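Carbonic anhydrase (Neosartorya fumigata, PDB 6LAC) probably catalyses the reversible hydration of carbon dioxide to hydrogencarbonate as a zinc-dependent beta-class carbonic anhydrase built as a dimer. Local coordinates at residues Trp21-Gln27 / Ser45-Glu51; Gly33-Ser37 / His89-Ile94; Ile52-Arg56 / Thr71-Ala75; Leu58-Val63 / Pro106-Leu111. The protein carries 1 engineered substitution. All blocks are in the same frame, centred on the assembly; numbering follows the deposited sequence.

From the N terminus, the loop after strand 11-13 meets the connection between strands 29-34 and 52-57, closing interaction 1 with strand 29-34 between its segments in the chain. The end of that strand opens interaction 2 before interaction 1 has closed, so the two cross; interaction 2 closes only at 89-94 around the zinc ion. Inside this long loop interaction 3 is nested, laying strand 52-56 against helix segment 71-75. Interaction 4 starts between these segments, at 58-63, and ends at 106-111, so it crosses both interaction 2 and interaction 3. Interactions 2, 3 and 4 touch one another, interaction 1 touches interaction 3 through Leu47 and Ile52, and all four reach the second subunit.

Interaction 1. Residues Trp21-Gln27 / Ser45-Glu51; sequences WRRQPGQ and SGLPADE
Arg22 and Glu51 meet at about a right angle, and the guanidinium group takes the carboxylate side-on with two nitrogens. NE of Arg22 donates to OE1 of Glu51 at 2.8 Å and NH2 of Arg22 to OE2 of Glu51 at 2.8 Å, both from the syn side and both nearly straight. The oxygens lie close to the guanidinium plane, yet the two planes are turned 33° apart, so the salt bridge is twisted. An extended arginine chain, with CG anti to the backbone N (chi1 -157°), carries the charged end this far. OE2 of Glu51 has a second donor, the backbone N of Gly26 at 2.8 Å, which arrives from above the carboxylate plane on the face opposite to NH2. Water 1 hydrogen-bonds to OE1 and also joins Gln24 O and Gln27 N. The carboxylate is thus tied to several points of the 21-27 loop, which probably stabilises its negative charge. CD of Pro48 covers one face of the guanidinium, 3.7 Å from NE of Arg22.

Trp21 makes the other polar link. Its NE1 donates in the ring plane to Ser45 O at 2.8 Å, while Leu47 CD1 lies 3.9 Å from CD1 of Trp21. Ser45 OG accepts from Leu47 N in an ST turn and is hydrogen-bonded to the backbone O of Leu42.

The contact joins the loops that lead into neighbouring parallel strands 29-34 and 52-57, at their N-terminal ends: Leu47 packs on both strands, Trp21 reaches strand 83-89 and meets the ring of Trp164, and Glu51 pairs through its backbone with Val29.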
loop_
_atom_site.group_PDB
_atom_site.type_symbol
_atom_site.label_atom_id
_atom_site.label_comp_id
_atom_site.label_asym_id
_atom_site.label_seq_id
_atom_site.Cartn_x
_atom_site.Cartn_y
_atom_site.Cartn_z
ATOM N N TRP A 21 -11.433 -14.621 -7.459
ATOM C CA TRP A 21 -9.963 -14.641 -7.275
ATOM C C TRP A 21 -9.504 -15.656 -6.237
ATOM O O TRP A 21 -8.297 -15.668 -5.861
ATOM C CB TRP A 21 -9.471 -13.246 -6.899
ATOM C CG TRP A 21 -10.256 -12.606 -5.791
ATOM C CD1 TRP A 21 -10.014 -12.730 -4.459
ATOM C CD2 TRP A 21 -11.362 -11.706 -5.921
ATOM N NE1 TRP A 21 -10.900 -11.971 -3.755
ATOM C CE2 TRP A 21 -11.715 -11.316 -4.617
ATOM C CE3 TRP A 21 -12.075 -11.183 -6.994
ATOM C CZ2 TRP A 21 -12.749 -10.431 -4.351
ATOM C CZ3 TRP A 21 -13.097 -10.290 -6.751
ATOM C CH2 TRP A 21 -13.438 -9.945 -5.434
ATOM N N ARG A 22 -10.377 -16.529 -5.734
ATOM C CA ARG A 22 -9.937 -17.620 -4.837
ATOM C C ARG A 22 -10.677 -18.916 -5.206
ATOM O O ARG A 22 -11.350 -19.471 -4.323
ATOM C CB ARG A 22 -10.121 -17.286 -3.356
ATOM C CG ARG A 22 -9.227 -18.086 -2.425
ATOM C CD ARG A 22 -9.659 -18.226 -0.996
ATOM N NE ARG A 22 -8.604 -18.836 -0.215
ATOM C CZ ARG A 22 -8.771 -19.733 0.768
ATOM N NH1 ARG A 22 -9.976 -20.158 1.106
ATOM N NH2 ARG A 22 -7.719 -20.253 1.371
ATOM N N ARG A 23 -10.506 -19.393 -6.431
ATOM C CA ARG A 23 -11.105 -20.705 -6.827
ATOM C C ARG A 23 -10.312 -21.836 -6.162
ATOM O O ARG A 23 -10.884 -22.941 -6.014
ATOM C CB ARG A 23 -11.203 -20.830 -8.351
ATOM C CG ARG A 23 -12.022 -19.740 -9.029
ATOM C CD ARG A 23 -13.445 -19.577 -8.534
ATOM N NE ARG A 23 -14.243 -18.761 -9.443
ATOM C CZ ARG A 23 -15.478 -18.335 -9.199
ATOM N NH1 ARG A 23 -16.086 -18.661 -8.070
ATOM N NH2 ARG A 23 -16.102 -17.579 -10.088
ATOM N N GLN A 24 -9.048 -21.636 -5.767
ATOM C CA GLN A 24 -8.335 -22.643 -4.931
ATOM C C GLN A 24 -7.576 -21.950 -3.810
ATOM O O GLN A 24 -7.215 -20.777 -3.935
ATOM C CB GLN A 24 -7.400 -23.493 -5.787
ATOM C CG GLN A 24 -6.178 -22.750 -6.304
ATOM C CD GLN A 24 -5.529 -23.468 -7.467
ATOM O OE1 GLN A 24 -5.819 -23.190 -8.627
ATOM N NE2 GLN A 24 -4.642 -24.405 -7.165
ATOM N N PRO A 25 -7.354 -22.643 -2.676
ATOM C CA PRO A 25 -6.571 -22.100 -1.573
ATOM C C PRO A 25 -5.077 -22.058 -1.911
ATOM O O PRO A 25 -4.646 -22.697 -2.878
ATOM C CB PRO A 25 -6.836 -23.069 -0.414
ATOM C CG PRO A 25 -7.151 -24.379 -1.102
ATOM C CD PRO A 25 -7.872 -23.998 -2.379
ATOM N N GLY A 26 -4.352 -21.265 -1.121
ATOM C CA GLY A 26 -2.884 -21.266 -0.990
ATOM C C GLY A 26 -2.153 -20.470 -2.061
ATOM O O GLY A 26 -0.952 -20.659 -2.159
ATOM N N GLN A 27 -2.833 -19.691 -2.904
ATOM C CA GLN A 27 -2.177 -18.875 -3.965
ATOM C C GLN A 27 -2.071 -17.451 -3.434
ATOM O O GLN A 27 -2.615 -17.195 -2.356
ATOM C CB GLN A 27 -2.966 -18.910 -5.272
ATOM C CG GLN A 27 -3.447 -20.313 -5.647
ATOM C CD GLN A 27 -2.317 -21.304 -5.736
ATOM O OE1 GLN A 27 -2.303 -22.329 -5.037
ATOM N NE2 GLN A 27 -1.321 -20.962 -6.540
ATOM N N SER A 45 -12.409 -9.480 1.601
ATOM C CA SER A 45 -11.642 -9.967 0.416
ATOM C C SER A 45 -11.940 -11.430 0.107
ATOM O O SER A 45 -11.635 -11.870 -1.027
ATOM C CB SER A 45 -10.178 -9.820 0.640
ATOM O OG SER A 45 -9.710 -10.656 1.682
ATOM N N GLY A 46 -12.433 -12.204 1.067
ATOM C CA GLY A 46 -12.548 -13.664 0.862
ATOM C C GLY A 46 -11.203 -14.375 0.939
ATOM O O GLY A 46 -11.133 -15.547 0.548
ATOM N N LEU A 47 -10.125 -13.694 1.354
ATOM C CA LEU A 47 -8.766 -14.251 1.379
ATOM C C LEU A 47 -8.242 -14.275 2.798
ATOM O O LEU A 47 -8.333 -13.276 3.510
ATOM C CB LEU A 47 -7.838 -13.372 0.528
ATOM C CG LEU A 47 -8.064 -13.376 -0.982
ATOM C CD1 LEU A 47 -7.293 -12.255 -1.673
ATOM C CD2 LEU A 47 -7.685 -14.721 -1.560
ATOM N N PRO A 48 -7.545 -15.331 3.205
ATOM C CA PRO A 48 -6.735 -15.263 4.408
ATOM C C PRO A 48 -5.568 -14.289 4.213
ATOM O O PRO A 48 -5.173 -14.079 3.077
ATOM C CB PRO A 48 -6.216 -16.684 4.620
ATOM C CG PRO A 48 -6.309 -17.312 3.269
ATOM C CD PRO A 48 -7.370 -16.585 2.466
ATOM N N ALA A 49 -5.068 -13.705 5.289
ATOM C CA ALA A 49 -4.019 -12.662 5.232
ATOM C C ALA A 49 -2.812 -13.158 4.456
ATOM O O ALA A 49 -2.150 -12.355 3.762
ATOM C CB ALA A 49 -3.660 -12.250 6.636
ATOM N N ASP A 50 -2.454 -14.437 4.597
ATOM C CA ASP A 50 -1.208 -14.932 3.990
ATOM C C ASP A 50 -1.361 -15.117 2.464
ATOM O O ASP A 50 -0.322 -15.325 1.827
ATOM C CB ASP A 50 -0.711 -16.220 4.676
ATOM C CG ASP A 50 -1.604 -17.438 4.594
ATOM O OD1 ASP A 50 -2.646 -17.413 3.919
ATOM O OD2 ASP A 50 -1.241 -18.441 5.267
ATOM N N GLU A 51 -2.556 -14.968 1.914
ATOM C CA GLU A 51 -2.757 -15.068 0.456
ATOM C C GLU A 51 -2.783 -13.672 -0.172
ATOM O O GLU A 51 -3.043 -13.533 -1.360
ATOM C CB GLU A 51 -4.045 -15.831 0.152
ATOM C CG GLU A 51 -3.927 -17.305 0.544
ATOM C CD GLU A 51 -5.137 -18.140 0.172
ATOM O OE1 GLU A 51 -6.031 -17.721 -0.584
ATOM O OE2 GLU A 51 -5.186 -19.284 0.729
HETATM O O HOH W 1 -5.651 -18.656 -3.128
#

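Interaction 2. Residues Gly33-Ser37 / His89-Ile94; sequences GCSDS and HYGCHI. With ZN (zinc ion), chain C.
This is a metal-centred contact at the C-terminal ends of parallel strands 29-34 and 83-89, where two turns meet round the zinc ion. The four ligands, Cys34, Asp36, His89 and Cys92, form the Cys2-Asp-His set of the closed form of beta-class carbonic anhydrases, with Asp36 in the position otherwise open to water. OD1 of Asp36 binds the zinc ion at 1.9 Å and NE2 of His89 binds it at 2.1 Å, the carboxylate and imidazole planes standing 79° apart. SG of Cys92 and SG of Cys34 fill the other positions, the latter also accepting from Asp36 N.

The other carboxylate oxygen, OD2 of Asp36, accepts from His93 N at 3.0 Å on its syn side, 32° out of the carboxylate plane, which helps fix the rotation of the ligand. Ser37 CA sits over one face of the His89 ring in a CH-pi contact, 3.5 Å from the centroid. ND1 of His89 donates to water 2, also bonded to Ser37 O, so the imidazole is held at both nitrogens.

Around the site, His89 and Ser37 pack on Tyr168 of strand 162-169, Cys34 O receives Arg56 from strand 52-57, and Phe53 and Tyr74 of the second subunit pack on Asp36 and Ile94 respectively.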
loop_
_atom_site.group_PDB
_atom_site.type_symbol
_atom_site.label_atom_id
_atom_site.label_comp_id
_atom_site.label_asym_id
_atom_site.label_seq_id
_atom_site.Cartn_x
_atom_site.Cartn_y
_atom_site.Cartn_z
ATOM N N GLY A 33 -5.479 -1.549 -3.299
ATOM C CA GLY A 33 -6.448 -0.791 -2.520
ATOM C C GLY A 33 -5.954 0.630 -2.357
ATOM O O GLY A 33 -4.859 1.042 -2.777
ATOM N N CYS A 34 -6.789 1.430 -1.718
ATOM C CA CYS A 34 -6.539 2.880 -1.496
ATOM C C CYS A 34 -6.028 3.163 -0.085
ATOM O O CYS A 34 -6.494 2.611 0.918
ATOM C CB CYS A 34 -7.797 3.683 -1.730
ATOM S SG CYS A 34 -7.540 5.470 -1.516
ATOM N N SER A 35 -5.041 4.049 -0.036
ATOM C CA SER A 35 -4.424 4.493 1.231
ATOM C C SER A 35 -5.421 5.046 2.255
ATOM O O SER A 35 -5.101 4.919 3.453
ATOM C CB SER A 35 -3.390 5.506 0.930
ATOM O OG SER A 35 -2.347 4.955 0.121
ATOM N N ASP A 36 -6.540 5.657 1.846
ATOM C CA ASP A 36 -7.480 6.210 2.877
ATOM C C ASP A 36 -8.648 5.269 3.108
ATOM O O ASP A 36 -9.622 5.687 3.752
ATOM C CB ASP A 36 -7.896 7.651 2.576
ATOM C CG ASP A 36 -8.779 7.803 1.350
ATOM O OD1 ASP A 36 -9.357 6.789 0.868
ATOM O OD2 ASP A 36 -8.981 8.920 0.877
ATOM N N SER A 37 -8.564 3.984 2.783
ATOM C CA SER A 37 -9.714 3.071 2.982
ATOM C C SER A 37 -10.103 3.141 4.464
ATOM O O SER A 37 -11.291 3.186 4.772
ATOM C CB SER A 37 -9.386 1.724 2.476
ATOM O OG SER A 37 -10.481 0.841 2.615
ATOM N N HIS A 89 -13.302 2.042 -2.594
ATOM C CA HIS A 89 -14.092 2.051 -1.350
ATOM C C HIS A 89 -14.936 3.313 -1.272
ATOM O O HIS A 89 -14.472 4.398 -1.515
ATOM C CB HIS A 89 -13.170 1.869 -0.124
ATOM C CG HIS A 89 -12.286 3.016 0.078
ATOM N ND1 HIS A 89 -12.522 3.996 1.054
ATOM C CD2 HIS A 89 -11.274 3.480 -0.662
ATOM C CE1 HIS A 89 -11.637 4.939 0.915
ATOM N NE2 HIS A 89 -10.849 4.654 -0.114
ATOM N N TYR A 90 -16.180 3.067 -0.891
ATOM C CA TYR A 90 -17.075 4.219 -0.660
ATOM C C TYR A 90 -16.551 5.110 0.471
ATOM O O TYR A 90 -16.094 4.601 1.490
ATOM C CB TYR A 90 -18.510 3.762 -0.457
ATOM C CG TYR A 90 -19.085 2.999 -1.634
ATOM C CD1 TYR A 90 -19.215 3.578 -2.889
ATOM C CD2 TYR A 90 -19.551 1.715 -1.474
ATOM C CE1 TYR A 90 -19.730 2.867 -3.967
ATOM C CE2 TYR A 90 -20.066 0.984 -2.533
ATOM C CZ TYR A 90 -20.185 1.573 -3.765
ATOM O OH TYR A 90 -20.746 0.812 -4.776
ATOM N N GLY A 91 -16.698 6.409 0.267
ATOM C CA GLY A 91 -16.208 7.419 1.211
ATOM C C GLY A 91 -14.809 7.885 0.938
ATOM O O GLY A 91 -14.270 8.705 1.703
ATOM N N CYS A 92 -14.142 7.327 -0.070
ATOM C CA CYS A 92 -12.798 7.757 -0.518
ATOM C C CYS A 92 -12.713 9.271 -0.579
ATOM O O CYS A 92 -13.562 9.906 -1.173
ATOM C CB CYS A 92 -12.568 7.142 -1.888
ATOM S SG CYS A 92 -10.850 7.295 -2.461
ATOM N N HIS A 93 -11.680 9.877 -0.021
ATOM C CA HIS A 93 -11.435 11.326 -0.109
ATOM C C HIS A 93 -10.657 11.642 -1.361
ATOM O O HIS A 93 -10.697 12.773 -1.892
ATOM C CB HIS A 93 -10.734 11.858 1.149
ATOM C CG HIS A 93 -11.553 11.678 2.363
ATOM N ND1 HIS A 93 -12.558 12.541 2.744
ATOM C CD2 HIS A 93 -11.555 10.691 3.275
ATOM C CE1 HIS A 93 -13.129 12.089 3.850
ATOM N NE2 HIS A 93 -12.538 10.966 4.192
ATOM N N ILE A 94 -9.978 10.661 -1.949
ATOM C CA ILE A 94 -9.172 10.905 -3.154
ATOM C C ILE A 94 -10.104 10.840 -4.370
ATOM O O ILE A 94 -10.108 11.816 -5.194
ATOM C CB ILE A 94 -7.963 9.946 -3.168
ATOM C CG1 ILE A 94 -7.006 10.242 -2.014
ATOM C CG2 ILE A 94 -7.266 9.995 -4.501
ATOM C CD1 ILE A 94 -6.033 9.137 -1.764
HETATM ZN ZN ZN C . -9.617 6.098 -0.916
HETATM O O HOH W 2 -13.788 3.110 3.449
#

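Interaction 3. Residues Ile52-Arg56 / Thr71-Ala75; sequences IFEYR and TLGYA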
loop_
_atom_site.group_PDB
_atom_site.type_symbol
_atom_site.label_atom_id
_atom_site.label_comp_id
_atom_site.label_asym_id
_atom_site.label_seq_id
_atom_site.Cartn_x
_atom_site.Cartn_y
_atom_site.Cartn_z
ATOM N N ILE A 52 -2.659 -12.628 0.626
ATOM C CA ILE A 52 -2.773 -11.243 0.115
ATOM C C ILE A 52 -1.365 -10.662 -0.071
ATOM O O ILE A 52 -0.592 -10.641 0.870
ATOM C CB ILE A 52 -3.646 -10.369 1.030
ATOM C CG1 ILE A 52 -5.062 -10.961 1.230
ATOM C CG2 ILE A 52 -3.717 -8.926 0.498
ATOM C CD1 ILE A 52 -5.948 -10.191 2.232
ATOM N N PHE A 53 -1.089 -10.179 -1.261
ATOM C CA PHE A 53 0.105 -9.389 -1.564
ATOM C C PHE A 53 -0.463 -8.009 -1.868
ATOM O O PHE A 53 -1.108 -7.812 -2.896
ATOM C CB PHE A 53 0.863 -10.049 -2.722
ATOM C CG PHE A 53 2.115 -9.309 -3.074
ATOM C CD1 PHE A 53 3.233 -9.436 -2.279
ATOM C CD2 PHE A 53 2.168 -8.505 -4.196
ATOM C CE1 PHE A 53 4.369 -8.714 -2.594
ATOM C CE2 PHE A 53 3.317 -7.765 -4.481
ATOM C CZ PHE A 53 4.401 -7.886 -3.673
ATOM N N GLU A 54 -0.287 -7.079 -0.933
ATOM C CA GLU A 54 -1.105 -5.851 -0.903
ATOM C C GLU A 54 -0.298 -4.668 -1.418
ATOM O O GLU A 54 0.760 -4.363 -0.802
ATOM C CB GLU A 54 -1.591 -5.671 0.523
ATOM C CG GLU A 54 -2.518 -4.490 0.708
ATOM C CD GLU A 54 -3.047 -4.329 2.133
ATOM O OE1 GLU A 54 -2.465 -4.944 3.033
ATOM O OE2 GLU A 54 -3.982 -3.522 2.322
ATOM N N TYR A 55 -0.819 -3.954 -2.396
ATOM C CA TYR A 55 -0.257 -2.674 -2.841
ATOM C C TYR A 55 -1.320 -1.649 -2.537
ATOM O O TYR A 55 -2.440 -1.704 -3.068
ATOM C CB TYR A 55 0.088 -2.694 -4.342
ATOM C CG TYR A 55 0.735 -1.408 -4.805
ATOM C CD1 TYR A 55 1.938 -0.999 -4.228
ATOM C CD2 TYR A 55 0.144 -0.553 -5.704
ATOM C CE1 TYR A 55 2.551 0.207 -4.537
ATOM C CE2 TYR A 55 0.756 0.660 -6.031
ATOM C CZ TYR A 55 1.943 1.041 -5.429
ATOM O OH TYR A 55 2.558 2.269 -5.607
ATOM N N ARG A 56 -1.024 -0.731 -1.625
ATOM C CA ARG A 56 -2.027 0.261 -1.177
ATOM C C ARG A 56 -1.514 1.638 -1.479
ATOM O O ARG A 56 -0.451 2.024 -0.975
ATOM C CB ARG A 56 -2.425 0.041 0.266
ATOM C CG ARG A 56 -3.618 0.912 0.646
ATOM C CD ARG A 56 -4.241 0.394 1.922
ATOM N NE ARG A 56 -4.843 -0.935 1.810
ATOM C CZ ARG A 56 -6.066 -1.226 1.389
ATOM N NH1 ARG A 56 -6.905 -0.292 1.016
ATOM N NH2 ARG A 56 -6.409 -2.504 1.306
ATOM N N THR A 71 5.904 -3.248 -8.977
ATOM C CA THR A 71 5.005 -4.031 -8.104
ATOM C C THR A 71 4.291 -5.084 -8.964
ATOM O O THR A 71 4.251 -6.266 -8.602
ATOM C CB THR A 71 4.040 -3.115 -7.354
ATOM O OG1 THR A 71 4.819 -2.190 -6.605
ATOM C CG2 THR A 71 3.175 -3.920 -6.420
ATOM N N LEU A 72 3.775 -4.633 -10.087
ATOM C CA LEU A 72 3.117 -5.552 -11.036
ATOM C C LEU A 72 4.139 -6.596 -11.506
ATOM O O LEU A 72 3.827 -7.841 -11.514
ATOM C CB LEU A 72 2.497 -4.763 -12.194
ATOM C CG LEU A 72 1.806 -5.614 -13.256
ATOM C CD1 LEU A 72 0.567 -6.266 -12.656
ATOM C CD2 LEU A 72 1.456 -4.807 -14.487
ATOM N N GLY A 73 5.351 -6.165 -11.879
ATOM C CA GLY A 73 6.388 -7.079 -12.361
ATOM C C GLY A 73 6.792 -8.092 -11.312
ATOM O O GLY A 73 6.894 -9.274 -11.611
ATOM N N TYR A 74 6.983 -7.688 -10.072
ATOM C CA TYR A 74 7.324 -8.642 -9.008
ATOM C C TYR A 74 6.194 -9.669 -8.822
ATOM O O TYR A 74 6.388 -10.884 -8.681
ATOM C CB TYR A 74 7.605 -7.895 -7.700
ATOM C CG TYR A 74 8.019 -8.763 -6.555
ATOM C CD1 TYR A 74 9.313 -9.271 -6.474
ATOM C CD2 TYR A 74 7.156 -9.093 -5.527
ATOM C CE1 TYR A 74 9.723 -10.040 -5.402
ATOM C CE2 TYR A 74 7.542 -9.872 -4.455
ATOM C CZ TYR A 74 8.844 -10.307 -4.378
ATOM O OH TYR A 74 9.121 -11.082 -3.323
ATOM N N ALA A 75 4.965 -9.156 -8.751
ATOM C CA ALA A 75 3.777 -10.026 -8.603
ATOM C C ALA A 75 3.715 -11.098 -9.706
ATOM O O ALA A 75 3.530 -12.282 -9.369
ATOM C CB ALA A 75 2.547 -9.170 -8.584
#
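Strand 52-56 and helix segment 71-75 run antiparallel, their axes at 173° and 10.6 Å apart at closest approach. The register places Phe53 opposite Ala75 and Tyr55 opposite Thr71, and no hydrogen bond crosses between them.

Phe53 and Tyr55 both project from the strand toward the helix. With CG anti to the backbone N (chi1 -179°), the Phe53 ring reaches out to the helix, and its far carbon CZ comes 3.5 Å from CD2 of Tyr74. It approaches Tyr74 at the ring edge, near the plane; the two planes are 36° apart and the centroids 5.7 Å, an oblique pair. CB of Ala75 lies 4.4 Å from CE2 of Phe53.

Such packing of a helix on the sheet belongs to the alpha/beta core of beta-class carbonic anhydrases, in which strand 52-57 is the outermost of the parallel strands within the chain, its edge backbone-bonded to the second subunit, and helix 66-77 covers one of its faces. At the other end of the contact CG2 of Thr71 meets the Tyr55 ring obliquely, 3.9 Å from CD1 of Tyr55, while OG1 of Thr71 bonds to Ser67 O within the helix.

The Tyr55 hydroxyl is hydrogen-bonded to that of Tyr55 of the second subunit. From the strand's other face Glu54, a ligand of a second zinc site not occupied in this chain, accepts two bonds from Arg56 at a single oxygen, OE2, and Arg56 NH2 also pairs with Glu41.

Interaction 4. Residues Leu58-Val63 / Pro106-Leu111; sequences LGNMMV and PWSSVL
Met61 runs from the 58-63 loop past the pyrrole end of Trp107 and on to the next turn of helix 107-117. Its CB starts the contact 4.1 Å from CD1 of Trp107. Beyond CG the chain is extended: chi2 (-172°) carries SD to 3.7 Å from CD1 of Trp107 in an oblique Met-aromatic contact. The same sulfur meets CG1 of Val110 at 3.8 Å, the two side chains reaching toward each other tip to tip. Chi3 (-169°) then sends CE of Met61 on to Leu111, where it rests 3.6 Å from CG of Leu111 and is also close to CD2 of that leucine.

The indole beside this methionine is sandwiched. Leu58 CD1 stands almost squarely over the five-membered ring, 4.1 Å from its centroid, and Val63 CG1 makes a second CH-pi contact on the opposite face. The other branch of Val63, CG2, lies over the rim of the six-membered part, 3.6 Å from CZ2 of Trp107, while CB of Val63 touches CG of Pro106, which follows a cis peptide bond. In the ring plane NE1 of Trp107 donates to water 3 at 2.9 Å, and that water donates in turn to Met61 O. Outside the contact, Gln142 of helix 127-148 lies against Met61 and Val110, and Ala70 of the second subunit packs on Trp107.

The joint between loop and helix therefore rests on dispersion and shape fit, with the sulfur meeting the ring obliquely; the indole N-H is the one polar point of the Trp107 side chain, and the water that bridges to Met61 O satisfies it.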
loop_
_atom_site.group_PDB
_atom_site.type_symbol
_atom_site.label_atom_id
_atom_site.label_comp_id
_atom_site.label_asym_id
_atom_site.label_seq_id
_atom_site.Cartn_x
_atom_site.Cartn_y
_atom_site.Cartn_z
ATOM N N LEU A 58 -2.452 5.790 -3.566
ATOM C CA LEU A 58 -3.429 6.879 -3.728
ATOM C C LEU A 58 -4.540 6.447 -4.675
ATOM O O LEU A 58 -4.262 6.138 -5.835
ATOM C CB LEU A 58 -2.746 8.114 -4.293
ATOM C CG LEU A 58 -1.661 8.762 -3.438
ATOM C CD1 LEU A 58 -0.956 9.849 -4.230
ATOM C CD2 LEU A 58 -2.271 9.318 -2.157
ATOM N N GLY A 59 -5.766 6.501 -4.218
ATOM C CA GLY A 59 -6.930 6.263 -5.087
ATOM C C GLY A 59 -7.025 4.847 -5.617
ATOM O O GLY A 59 -7.802 4.644 -6.561
ATOM N N ASN A 60 -6.323 3.880 -5.066
ATOM C CA ASN A 60 -6.293 2.492 -5.607
ATOM C C ASN A 60 -6.019 2.569 -7.093
ATOM O O ASN A 60 -6.655 1.838 -7.906
ATOM C CB ASN A 60 -7.526 1.653 -5.262
ATOM C CG ASN A 60 -8.868 2.299 -5.504
ATOM O OD1 ASN A 60 -9.415 2.945 -4.603
ATOM N ND2 ASN A 60 -9.479 2.060 -6.667
ATOM N N MET A 61 -5.072 3.397 -7.497
ATOM C CA MET A 61 -4.655 3.567 -8.890
ATOM C C MET A 61 -3.323 2.916 -9.159
ATOM O O MET A 61 -2.518 2.716 -8.257
ATOM C CB MET A 61 -4.561 5.053 -9.268
ATOM C CG MET A 61 -5.866 5.802 -9.107
ATOM S SD MET A 61 -5.619 7.431 -9.822
ATOM C CE MET A 61 -7.109 8.199 -9.216
ATOM N N MET A 62 -3.187 2.479 -10.391
ATOM C CA MET A 62 -1.876 2.120 -10.968
ATOM C C MET A 62 -1.613 3.102 -12.105
ATOM O O MET A 62 -2.413 3.239 -13.059
ATOM C CB MET A 62 -1.912 0.691 -11.495
ATOM C CG MET A 62 -2.233 -0.289 -10.410
ATOM S SD MET A 62 -0.841 -0.541 -9.337
ATOM C CE MET A 62 -0.101 -1.860 -10.324
ATOM N N VAL A 63 -0.519 3.812 -11.999
ATOM C CA VAL A 63 -0.183 4.911 -12.950
ATOM C C VAL A 63 1.145 4.548 -13.609
ATOM O O VAL A 63 1.785 3.522 -13.254
ATOM C CB VAL A 63 -0.145 6.254 -12.197
ATOM C CG1 VAL A 63 -1.462 6.564 -11.499
ATOM C CG2 VAL A 63 1.011 6.326 -11.226
ATOM N N PRO A 106 0.344 12.005 -12.101
ATOM C CA PRO A 106 -0.870 11.817 -12.903
ATOM C C PRO A 106 -2.180 11.448 -12.199
ATOM O O PRO A 106 -3.217 11.438 -12.833
ATOM C CB PRO A 106 -0.472 10.646 -13.793
ATOM C CG PRO A 106 0.467 9.845 -12.939
ATOM C CD PRO A 106 1.273 10.869 -12.169
ATOM N N TRP A 107 -2.180 11.253 -10.884
ATOM C CA TRP A 107 -3.400 10.916 -10.113
ATOM C C TRP A 107 -4.500 11.940 -10.394
ATOM O O TRP A 107 -5.661 11.570 -10.678
ATOM C CB TRP A 107 -3.088 10.806 -8.612
ATOM C CG TRP A 107 -2.155 9.678 -8.292
ATOM C CD1 TRP A 107 -2.496 8.385 -8.021
ATOM C CD2 TRP A 107 -0.719 9.693 -8.366
ATOM N NE1 TRP A 107 -1.373 7.610 -7.878
ATOM C CE2 TRP A 107 -0.266 8.392 -8.076
ATOM C CE3 TRP A 107 0.236 10.684 -8.614
ATOM C CZ2 TRP A 107 1.083 8.059 -8.065
ATOM C CZ3 TRP A 107 1.568 10.353 -8.583
ATOM C CH2 TRP A 107 1.987 9.058 -8.356
ATOM N N SER A 108 -4.144 13.214 -10.325
ATOM C CA SER A 108 -5.139 14.289 -10.521
ATOM C C SER A 108 -5.633 14.285 -11.969
ATOM O O SER A 108 -6.803 14.522 -12.135
ATOM C CB SER A 108 -4.557 15.601 -10.116
ATOM O OG SER A 108 -3.484 15.910 -10.963
ATOM N N SER A 109 -4.793 13.950 -12.936
ATOM C CA SER A 109 -5.186 13.863 -14.375
ATOM C C SER A 109 -6.156 12.687 -14.576
ATOM O O SER A 109 -7.173 12.817 -15.312
ATOM C CB SER A 109 -4.006 13.743 -15.289
ATOM O OG SER A 109 -2.996 14.698 -14.978
ATOM N N VAL A 110 -5.906 11.548 -13.941
ATOM C CA VAL A 110 -6.846 10.392 -14.040
ATOM C C VAL A 110 -8.238 10.806 -13.580
ATOM O O VAL A 110 -9.225 10.528 -14.265
ATOM C CB VAL A 110 -6.322 9.215 -13.215
ATOM C CG1 VAL A 110 -7.373 8.110 -13.079
ATOM C CG2 VAL A 110 -5.026 8.744 -13.840
ATOM N N LEU A 111 -8.320 11.483 -12.440
ATOM C CA LEU A 111 -9.638 11.886 -11.900
ATOM C C LEU A 111 -10.256 12.982 -12.790
ATOM O O LEU A 111 -11.476 12.951 -12.961
ATOM C CB LEU A 111 -9.467 12.340 -10.448
ATOM C CG LEU A 111 -9.134 11.210 -9.486
ATOM C CD1 LEU A 111 -8.874 11.754 -8.108
ATOM C CD2 LEU A 111 -10.211 10.155 -9.419
HETATM O O HOH W 3 -0.923 4.803 -7.588
#